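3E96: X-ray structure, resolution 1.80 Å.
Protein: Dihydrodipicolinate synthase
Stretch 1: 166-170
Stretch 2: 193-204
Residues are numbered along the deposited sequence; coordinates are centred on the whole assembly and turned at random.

Stretch 1 (166-170) VKYAI
Stretch 2 (193-204) CGTAEKWAPFFW

Stretch 1 is the end of a β-strand, extended from Val166 through Tyr168, after which Ala169 (phi/psi -121/27) breaks the extended course and Ile170 (-107/116) resumes it. Stretch 2 begins beside this strand end, turns, and enters a helix whose Phe203 comes back to the same place. The contact is compact, burying 264 Å² summed over both sides, and it rests on one hydrogen bond surrounded by van der Waals packing.

Cys193 (-75/112) sets the register. It forms a parallel bridge with Tyr168, their CA atoms 5.5 Å apart, and the two side chains lie on the same face of the sheet. Its chi1 is t (170°), and its SG accepts a weak hydrogen bond from the backbone N of Thr195, at 3.6 Å, which helps to hold the turn that follows. The small, buried cysteine shares its face with Tyr168, and its SG can accept from the backbone beyond it.

Gly194 (-85/6) makes the central link. Its N donates to Tyr168 O at 2.9 Å, with an N-H...O angle of 162°, close to linear. The nearest pair of CA atoms across the stretches, at 4.6 Å, is that of Gly194 and Ala169. Glycine suits this closeness: a CB built here would point toward stretch 1, lying 3.3 Å from Tyr168 O and a tight 3.4 Å from Ala169 CB. The small Ala169 side chain, directed sideways, likewise takes little room.

The CA-to-CB bond of Thr195 (-111/18) points toward stretch 1, with chi1 p (48°). Its methyl CG2 lies 3.8 Å from Ala169 O and 4.1 Å from Ala169 CB, while OG1 hydrogen-bonds to a residue just outside the stretches. The β-branched side chain therefore offers both an apolar surface and a polar group.

Ala196 (65/-169) has a positive phi and swings the chain away from stretch 1. Its O accepts hydrogen bonds from Trp199 N at 3.0 Å and Ala200 N at 2.9 Å, tying Ala196 to the residues that follow. From Ala196 to Phe202 no residue touches stretch 1. Trp204 N donates to Ala200 O at 2.8 Å and Phe203 N to Trp199 O at 3.0 Å; Ala200 to Trp204 are helical.

Phe203 (-65/-39) restores the contact. Its CB points toward stretch 1, and chi1 m (-85°) with chi2 62° brings CE2 to 3.6 Å from Tyr168 O and CZ to 3.6 Å from Ile170 O; both oxygens approach the ring obliquely. CE2 also packs 3.9 Å from Tyr168 CD2, at the edge of the tyrosine ring and near its plane. Tyr168 adopts chi1 t (-159°) and chi2 80°, with OH hydrogen-bonded elsewhere in the structure. Two large aromatic rings suit a buried junction of helix and strand. Ile170 contributes through its backbone, since its CA-to-CB bond points away and its side chain comes no nearer than 6.3 Å to stretch 2, and Lys167, starting sideways, leads its chain end away from stretch 2.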

# COMPACT_ATOMS: atom_id res chain seq x y z
N VAL B 166 -3.59 -17.74 9.95
CA VAL B 166 -3.63 -17.04 8.68
C VAL B 166 -5.00 -16.38 8.53
O VAL B 166 -6.03 -17.04 8.66
CB VAL B 166 -3.44 -18.00 7.49
CG1 VAL B 166 -3.68 -17.26 6.17
CG2 VAL B 166 -2.04 -18.61 7.51
N LYS B 167 -5.00 -15.08 8.28
CA LYS B 167 -6.25 -14.38 8.04
C LYS B 167 -6.32 -14.39 6.52
O LYS B 167 -5.70 -13.57 5.86
CB LYS B 167 -6.19 -12.95 8.59
CG LYS B 167 -6.30 -12.91 10.11
CD LYS B 167 -6.35 -11.49 10.65
CE LYS B 167 -6.64 -11.49 12.15
NZ LYS B 167 -6.72 -10.11 12.69
N TYR B 168 -7.04 -15.37 5.99
CA TYR B 168 -7.18 -15.52 4.54
C TYR B 168 -8.20 -14.49 4.07
O TYR B 168 -9.35 -14.52 4.49
CB TYR B 168 -7.67 -16.93 4.22
CG TYR B 168 -7.38 -17.33 2.79
CD1 TYR B 168 -6.10 -17.77 2.42
CD2 TYR B 168 -8.36 -17.25 1.81
CE1 TYR B 168 -5.82 -18.11 1.10
CE2 TYR B 168 -8.09 -17.58 0.50
CZ TYR B 168 -6.82 -18.01 0.14
OH TYR B 168 -6.57 -18.34 -1.18
N ALA B 169 -7.76 -13.59 3.19
CA ALA B 169 -8.62 -12.52 2.73
C ALA B 169 -8.87 -12.46 1.23
O ALA B 169 -9.12 -11.39 0.68
CB ALA B 169 -8.07 -11.18 3.23
N ILE B 170 -8.78 -13.61 0.58
CA ILE B 170 -9.05 -13.71 -0.85
C ILE B 170 -10.40 -14.42 -0.87
O ILE B 170 -10.51 -15.56 -0.42
CB ILE B 170 -8.00 -14.56 -1.58
CG1 ILE B 170 -6.62 -13.93 -1.40
CG2 ILE B 170 -8.35 -14.67 -3.06
CD1 ILE B 170 -5.48 -14.74 -2.01
N CYS B 193 -11.29 -16.19 8.64
CA CYS B 193 -11.85 -15.48 7.49
C CYS B 193 -11.51 -14.01 7.70
O CYS B 193 -12.03 -13.38 8.62
CB CYS B 193 -13.36 -15.65 7.42
SG CYS B 193 -14.14 -14.58 6.19
N GLY B 194 -10.64 -13.47 6.86
CA GLY B 194 -10.24 -12.08 7.01
C GLY B 194 -11.15 -11.06 6.35
O GLY B 194 -10.83 -9.87 6.35
N THR B 195 -12.28 -11.51 5.81
CA THR B 195 -13.20 -10.60 5.14
C THR B 195 -14.53 -10.35 5.85
O THR B 195 -15.50 -9.90 5.24
CB THR B 195 -13.44 -11.06 3.69
OG1 THR B 195 -13.73 -12.46 3.67
CG2 THR B 195 -12.17 -10.81 2.85
N ALA B 196 -14.55 -10.68 7.14
CA ALA B 196 -15.69 -10.46 8.03
C ALA B 196 -17.00 -11.20 7.82
O ALA B 196 -17.08 -12.15 7.04
CB ALA B 196 -15.96 -8.95 8.15
N GLU B 197 -18.02 -10.75 8.54
CA GLU B 197 -19.34 -11.37 8.54
C GLU B 197 -20.02 -11.71 7.23
O GLU B 197 -20.71 -12.73 7.15
CB GLU B 197 -20.29 -10.56 9.43
CG GLU B 197 -19.92 -10.63 10.92
CD GLU B 197 -19.01 -9.51 11.39
OE1 GLU B 197 -18.29 -8.92 10.55
OE2 GLU B 197 -19.01 -9.22 12.60
N LYS B 198 -19.85 -10.89 6.19
CA LYS B 198 -20.50 -11.20 4.92
C LYS B 198 -19.98 -12.53 4.37
O LYS B 198 -20.72 -13.31 3.78
CB LYS B 198 -20.24 -10.10 3.89
CG LYS B 198 -20.79 -10.42 2.49
CD LYS B 198 -20.61 -9.26 1.52
CE LYS B 198 -21.11 -9.63 0.13
NZ LYS B 198 -20.88 -8.55 -0.87
N TRP B 199 -18.69 -12.79 4.59
CA TRP B 199 -18.08 -14.01 4.08
C TRP B 199 -17.88 -15.15 5.07
O TRP B 199 -17.65 -16.29 4.67
CB TRP B 199 -16.73 -13.65 3.43
CG TRP B 199 -16.90 -12.80 2.21
CD1 TRP B 199 -16.94 -11.43 2.16
CD2 TRP B 199 -17.12 -13.26 0.88
NE1 TRP B 199 -17.18 -11.02 0.87
CE2 TRP B 199 -17.30 -12.12 0.06
CE3 TRP B 199 -17.19 -14.53 0.29
CZ2 TRP B 199 -17.54 -12.21 -1.31
CZ3 TRP B 199 -17.43 -14.62 -1.08
CH2 TRP B 199 -17.60 -13.47 -1.86
N ALA B 200 -17.98 -14.85 6.36
CA ALA B 200 -17.77 -15.84 7.41
C ALA B 200 -18.54 -17.16 7.26
O ALA B 200 -17.97 -18.23 7.46
CB ALA B 200 -18.05 -15.22 8.78
N PRO B 201 -19.84 -17.11 6.94
CA PRO B 201 -20.58 -18.37 6.81
C PRO B 201 -20.01 -19.30 5.74
O PRO B 201 -19.92 -20.52 5.93
CB PRO B 201 -22.00 -17.92 6.48
CG PRO B 201 -22.09 -16.57 7.15
CD PRO B 201 -20.75 -15.95 6.82
N PHE B 202 -19.62 -18.72 4.61
CA PHE B 202 -19.07 -19.48 3.50
C PHE B 202 -17.68 -20.03 3.83
O PHE B 202 -17.38 -21.19 3.55
CB PHE B 202 -19.02 -18.58 2.27
CG PHE B 202 -20.35 -17.95 1.94
CD1 PHE B 202 -21.35 -18.67 1.30
CD2 PHE B 202 -20.62 -16.64 2.34
CE1 PHE B 202 -22.60 -18.11 1.05
CE2 PHE B 202 -21.87 -16.06 2.09
CZ PHE B 202 -22.87 -16.80 1.45
N PHE B 203 -16.84 -19.20 4.44
CA PHE B 203 -15.51 -19.65 4.83
C PHE B 203 -15.62 -20.72 5.90
O PHE B 203 -14.87 -21.69 5.90
CB PHE B 203 -14.68 -18.48 5.40
CG PHE B 203 -13.97 -17.66 4.37
CD1 PHE B 203 -14.69 -16.96 3.41
CD2 PHE B 203 -12.58 -17.57 4.38
CE1 PHE B 203 -14.03 -16.17 2.46
CE2 PHE B 203 -11.91 -16.79 3.45
CZ PHE B 203 -12.63 -16.09 2.48
N TRP B 204 -16.57 -20.55 6.82
CA TRP B 204 -16.75 -21.51 7.91
C TRP B 204 -17.03 -22.91 7.37
O TRP B 204 -16.42 -23.89 7.80
CB TRP B 204 -17.88 -21.07 8.84
CG TRP B 204 -17.88 -21.78 10.16
CD1 TRP B 204 -18.42 -23.01 10.44
CD2 TRP B 204 -17.28 -21.32 11.38
NE1 TRP B 204 -18.19 -23.33 11.76
CE2 TRP B 204 -17.50 -22.31 12.36
CE3 TRP B 204 -16.59 -20.15 11.74
CZ2 TRP B 204 -17.03 -22.18 13.68
CZ3 TRP B 204 -16.13 -20.02 13.05
CH2 TRP B 204 -16.36 -21.03 14.00